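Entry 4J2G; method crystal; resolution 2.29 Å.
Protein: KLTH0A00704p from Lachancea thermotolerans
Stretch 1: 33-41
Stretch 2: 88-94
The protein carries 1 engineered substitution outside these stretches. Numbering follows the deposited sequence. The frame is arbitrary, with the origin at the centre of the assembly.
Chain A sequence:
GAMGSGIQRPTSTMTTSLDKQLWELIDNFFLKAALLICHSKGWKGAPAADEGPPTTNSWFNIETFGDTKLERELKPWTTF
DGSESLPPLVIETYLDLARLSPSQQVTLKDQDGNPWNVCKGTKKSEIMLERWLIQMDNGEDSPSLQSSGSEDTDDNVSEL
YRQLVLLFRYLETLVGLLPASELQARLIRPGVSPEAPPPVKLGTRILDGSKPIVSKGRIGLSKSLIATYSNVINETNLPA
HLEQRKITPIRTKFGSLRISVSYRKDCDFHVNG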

# COMPACT_ATOMS: atom_id res chain seq x y z
N ALA A 33 12.04 -1.17 -3.12
CA ALA A 33 10.65 -0.86 -3.37
C ALA A 33 9.84 -0.69 -2.07
O ALA A 33 9.18 0.37 -1.84
CB ALA A 33 9.99 -1.90 -4.31
N ALA A 34 9.97 -1.67 -1.20
CA ALA A 34 9.38 -1.57 0.12
C ALA A 34 9.90 -0.34 0.90
O ALA A 34 9.14 0.33 1.62
CB ALA A 34 9.59 -2.86 0.88
N LEU A 35 11.19 -0.02 0.75
CA LEU A 35 11.71 1.09 1.53
C LEU A 35 11.09 2.39 1.05
O LEU A 35 10.53 3.14 1.86
CB LEU A 35 13.25 1.12 1.58
CG LEU A 35 13.98 0.12 2.49
CD1 LEU A 35 15.50 0.16 2.24
CD2 LEU A 35 13.67 0.26 3.99
N LEU A 36 11.13 2.63 -0.26
CA LEU A 36 10.47 3.77 -0.87
C LEU A 36 9.02 3.98 -0.36
O LEU A 36 8.66 5.06 0.15
CB LEU A 36 10.40 3.50 -2.36
CG LEU A 36 10.62 4.50 -3.49
CD1 LEU A 36 9.55 4.29 -4.57
CD2 LEU A 36 10.76 5.96 -3.07
N ILE A 37 8.20 2.95 -0.50
CA ILE A 37 6.80 3.01 -0.17
C ILE A 37 6.60 3.37 1.32
O ILE A 37 5.90 4.32 1.61
CB ILE A 37 6.13 1.68 -0.55
CG1 ILE A 37 6.02 1.54 -2.07
CG2 ILE A 37 4.73 1.56 0.03
CD1 ILE A 37 5.53 0.16 -2.44
N CYS A 38 7.27 2.67 2.23
CA CYS A 38 7.25 3.02 3.67
C CYS A 38 7.81 4.41 4.06
O CYS A 38 7.24 5.09 4.89
CB CYS A 38 7.91 1.90 4.52
SG CYS A 38 7.02 0.31 4.37
N HIS A 39 8.92 4.85 3.46
CA HIS A 39 9.51 6.12 3.86
C HIS A 39 8.68 7.33 3.38
O HIS A 39 8.83 8.44 3.88
CB HIS A 39 10.95 6.23 3.36
CG HIS A 39 11.92 5.33 4.06
ND1 HIS A 39 11.62 4.67 5.24
CD2 HIS A 39 13.20 5.00 3.76
CE1 HIS A 39 12.67 3.96 5.63
NE2 HIS A 39 13.64 4.15 4.75
N SER A 40 7.81 7.11 2.41
CA SER A 40 6.96 8.16 1.89
C SER A 40 5.81 8.57 2.82
O SER A 40 5.12 9.52 2.52
CB SER A 40 6.35 7.71 0.59
OG SER A 40 5.19 6.85 0.81
N LYS A 41 5.55 7.85 3.89
CA LYS A 41 4.34 8.17 4.73
C LYS A 41 4.68 8.44 6.16
O LYS A 41 5.78 8.14 6.57
CB LYS A 41 3.26 7.07 4.64
CG LYS A 41 2.84 6.70 3.22
CD LYS A 41 1.97 7.79 2.54
CE LYS A 41 1.97 7.74 1.00
NZ LYS A 41 2.58 6.46 0.49
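Stretch 2 88-94: PLVIETY

Stretch 2 is an extended segment that packs along one side of the helix in stretch 1. Residues 89-94 form a β-strand that continues later in the chain; Pro88 precedes it as loop. In residues 89-94 the phi angles lie between -102° and -141° and the psi angles between 115° and 165°, as expected for a strand. Helix 33-39 and this strand run in nearly the same direction, with 5° between their N-to-C axes. The axes approach to 9.9 Å, a spacing filled by side chains. No hydrogen bond links the two stretches, and the contact is mainly apolar.

The strand alternates. Leu89, Ile91 and Thr93 direct their CA-to-CB bonds toward the helix stretch, while Val90, Glu92 and Tyr94 make no contact with it. Because the two run in nearly the same direction, Leu89 meets the earlier part of stretch 1, Ile91 the middle and Thr93 the end.

Ile91 is the centre of the contact. It has 79 Å² covered by stretch 1, the largest share of any residue here. Its side chain is in the m, t rotamer and reaches between Ala34 and Ile37. Ile91 CD1 lies 3.9 Å from Ala34 CA and 4.1 Å from Ala34 CB. At Ala34 the isoleucine reaches the helix backbone itself, for the closest alanine atom is CA rather than CB. The CA atoms of Ala34 and Ile91 are 7.6 Å apart. Ile91 CD1 also lies 3.7 Å from Ile37 CG2, the closest contact between the stretches. Ile37 has the m, t rotamer as well. Ile91 CG2 lies 3.8 Å from Ile37 CG2 and, more loosely, 4.4 Å from Cys38 SG.

Thr93 is second, with 42 Å² covered. Its chi1 is m. Thr93 CG2 rests 4.2 Å from Lys41 CG, so the threonine methyl meets the aliphatic part of the lysine. Their CA atoms are 8.0 Å apart. Thr93 OG1 is hydrogen-bonded elsewhere in the structure. The lysine amino group is engaged within its own stretch: Lys41 NZ donates to Ser40 OG at 2.7 Å, and Ser40 OG donates to Ile37 O, also at 2.7 Å.

Ala34 follows with 38 Å² covered. It touches two strand residues, since Ala34 CB is also 4.1 Å from Leu89 CD2. Leu89 has a smaller share of the contact, 18 Å². Ala34 is followed three and four residues later by Ile37 and Cys38, about one helical turn on; Lys41 comes three residues after Cys38.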

# COMPACT_ATOMS: atom_id res chain seq x y z
N PRO A 88 5.52 -13.29 -1.54
CA PRO A 88 4.88 -12.03 -1.96
C PRO A 88 4.88 -10.99 -0.80
O PRO A 88 4.61 -11.34 0.38
CB PRO A 88 3.44 -12.47 -2.33
CG PRO A 88 3.22 -13.69 -1.47
CD PRO A 88 4.56 -14.41 -1.51
N LEU A 89 5.21 -9.76 -1.17
CA LEU A 89 5.41 -8.62 -0.27
C LEU A 89 4.19 -7.70 -0.31
O LEU A 89 3.87 -7.11 -1.34
CB LEU A 89 6.70 -7.87 -0.62
CG LEU A 89 7.32 -6.56 -0.00
CD1 LEU A 89 6.53 -5.80 1.01
CD2 LEU A 89 8.70 -6.83 0.58
N VAL A 90 3.51 -7.63 0.84
CA VAL A 90 2.32 -6.85 1.05
C VAL A 90 2.59 -5.64 1.92
O VAL A 90 3.27 -5.73 2.92
CB VAL A 90 1.19 -7.75 1.57
CG1 VAL A 90 -0.08 -6.95 2.04
CG2 VAL A 90 0.84 -8.66 0.42
N ILE A 91 2.12 -4.47 1.47
CA ILE A 91 2.26 -3.24 2.26
C ILE A 91 0.89 -2.59 2.50
O ILE A 91 0.17 -2.36 1.57
CB ILE A 91 3.20 -2.24 1.61
CG1 ILE A 91 4.61 -2.86 1.53
CG2 ILE A 91 3.32 -0.95 2.44
CD1 ILE A 91 5.58 -2.01 0.75
N GLU A 92 0.55 -2.34 3.76
CA GLU A 92 -0.72 -1.66 4.06
C GLU A 92 -0.40 -0.22 4.50
O GLU A 92 0.54 -0.01 5.21
CB GLU A 92 -1.40 -2.38 5.16
CG GLU A 92 -1.94 -3.76 4.73
CD GLU A 92 -2.88 -4.36 5.83
OE1 GLU A 92 -2.70 -4.02 7.02
OE2 GLU A 92 -3.79 -5.12 5.49
N THR A 93 -1.15 0.77 4.02
CA THR A 93 -0.97 2.16 4.38
C THR A 93 -2.27 2.50 5.05
O THR A 93 -3.34 2.20 4.51
CB THR A 93 -0.77 3.05 3.16
OG1 THR A 93 0.51 2.74 2.54
CG2 THR A 93 -0.73 4.57 3.56
N TYR A 94 -2.20 3.10 6.23
CA TYR A 94 -3.45 3.39 6.95
C TYR A 94 -3.41 4.73 7.65
O TYR A 94 -2.34 5.26 7.87
CB TYR A 94 -3.76 2.27 7.97
CG TYR A 94 -2.58 2.02 8.88
CD1 TYR A 94 -1.64 1.04 8.58
CD2 TYR A 94 -2.37 2.79 10.00
CE1 TYR A 94 -0.53 0.85 9.37
CE2 TYR A 94 -1.28 2.57 10.82
CZ TYR A 94 -0.38 1.58 10.51
OH TYR A 94 0.73 1.40 11.32